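Local coordinates for protein activator of 2-hydroxyisocaproyl-CoA dehydratase (Clostridium difficile, PDB 4EHU) that transfers one electron to (R)-2-hydroxyisocaproyl-CoA dehydratase at the cost of ATP hydrolysis, as an iron-sulfur homodimer of actin-like fold in L-leucine fermentation, at residues A26-S31 with Y47-L52. Residues are numbered along the deposited sequence; the frame is centred on the assembly and turned at random.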
# COMPACT_ATOMS: atom_id res chain seq x y z
N ALA A 26 5.43 17.48 32.18
CA ALA A 26 4.18 17.36 31.44
C ALA A 26 4.41 16.73 30.08
O ALA A 26 5.46 16.90 29.45
CB ALA A 26 3.51 18.72 31.28
N SER A 27 3.42 15.96 29.63
CA SER A 27 3.46 15.40 28.30
C SER A 27 2.03 15.22 27.83
O SER A 27 1.10 15.17 28.63
CB SER A 27 4.18 14.06 28.31
OG SER A 27 3.45 13.11 29.07
N GLU A 28 1.84 15.14 26.52
CA GLU A 28 0.49 15.04 26.00
C GLU A 28 0.55 14.54 24.58
O GLU A 28 1.41 14.96 23.80
CB GLU A 28 -0.20 16.40 26.06
CG GLU A 28 -1.66 16.39 25.61
CD GLU A 28 -2.54 15.52 26.50
OE1 GLU A 28 -2.19 15.34 27.68
OE2 GLU A 28 -3.57 15.02 26.00
N THR A 29 -0.36 13.63 24.25
CA THR A 29 -0.49 13.16 22.89
C THR A 29 -1.92 13.41 22.46
O THR A 29 -2.86 13.10 23.20
CB THR A 29 -0.17 11.66 22.80
OG1 THR A 29 1.17 11.43 23.27
CG2 THR A 29 -0.29 11.15 21.36
N ILE A 30 -2.09 13.99 21.29
CA ILE A 30 -3.41 14.12 20.67
C ILE A 30 -3.35 13.41 19.33
O ILE A 30 -2.44 13.65 18.55
CB ILE A 30 -3.80 15.59 20.47
CG1 ILE A 30 -3.74 16.35 21.79
CG2 ILE A 30 -5.18 15.69 19.85
CD1 ILE A 30 -4.86 16.02 22.74
N SER A 31 -4.32 12.54 19.05
CA SER A 31 -4.29 11.70 17.86
C SER A 31 -4.77 12.43 16.62
O SER A 31 -5.48 11.86 15.79
CB SER A 31 -5.12 10.44 18.06
OG SER A 31 -4.64 9.68 19.15
N TYR A 47 -0.23 23.34 28.97
CA TYR A 47 -0.39 24.56 29.75
C TYR A 47 -1.40 24.37 30.88
O TYR A 47 -1.21 24.89 31.98
CB TYR A 47 -0.84 25.71 28.84
CG TYR A 47 0.23 26.19 27.89
CD1 TYR A 47 1.56 26.27 28.29
CD2 TYR A 47 -0.09 26.56 26.59
CE1 TYR A 47 2.54 26.72 27.42
CE2 TYR A 47 0.89 27.01 25.72
CZ TYR A 47 2.20 27.08 26.13
OH TYR A 47 3.16 27.53 25.25
N GLY A 48 -2.47 23.64 30.60
CA GLY A 48 -3.49 23.38 31.59
C GLY A 48 -2.94 22.54 32.74
O GLY A 48 -3.19 22.84 33.91
N LYS A 49 -2.19 21.51 32.39
CA LYS A 49 -1.61 20.61 33.39
C LYS A 49 -0.65 21.35 34.30
O LYS A 49 -0.68 21.18 35.52
CB LYS A 49 -0.86 19.47 32.71
CG LYS A 49 -1.70 18.52 31.89
CD LYS A 49 -0.86 17.34 31.43
CE LYS A 49 -1.54 16.54 30.33
NZ LYS A 49 -1.04 15.14 30.32
N THR A 50 0.23 22.15 33.70
CA THR A 50 1.34 22.75 34.41
C THR A 50 0.99 24.10 35.02
O THR A 50 1.67 24.58 35.92
CB THR A 50 2.54 22.95 33.48
OG1 THR A 50 2.20 23.90 32.47
CG2 THR A 50 2.96 21.63 32.84
N GLY A 51 -0.07 24.72 34.51
CA GLY A 51 -0.42 26.07 34.90
C GLY A 51 0.57 27.08 34.35
O GLY A 51 0.64 28.22 34.79
N LEU A 52 1.35 26.64 33.36
CA LEU A 52 2.33 27.51 32.72
C LEU A 52 1.71 28.21 31.51
O LEU A 52 0.63 27.82 31.05
CB LEU A 52 3.56 26.70 32.28
CG LEU A 52 4.40 26.09 33.40
CD1 LEU A 52 5.39 25.06 32.85
CD2 LEU A 52 5.13 27.19 34.18
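K49, near the C-terminal end of helix 38-50, reaches S27 and E28 on the outermost strand, 23-30, of a five-stranded mixed sheet in this actin-fold ATPase; the helix packs against that sheet. Polar contacts converge on one ammonium group. K49 NZ donates to S27 O at 2.7 Å, and the C=O...N angle of 177° puts the nitrogen almost straight ahead of the carbonyl. The same NZ forms a salt bridge with E28 OE1 at 2.9 Å, although as a hydrogen bond this link is weak. Two side-chain shapes bring the charges together: K49 runs out extended beyond CG, whereas E28 bends at chi2 (63°), and the chains cross at roughly a right angle. The E28 side chain also touches K45 and L46 of the helix. The helix ends at T50; G51, the first residue out of helical phi/psi, has positive phi (71°), and T50 OG1, also hydrogen-bonded to L46 O, accepts from L52 N at 3.0 Å, an ST turn. The apolar part is small: the T50 side chain also touches I17 of the adjacent strand 13-19, and T50 CG2 lies 3.3 Å from A26 CB, closer than ordinary carbon-carbon contact.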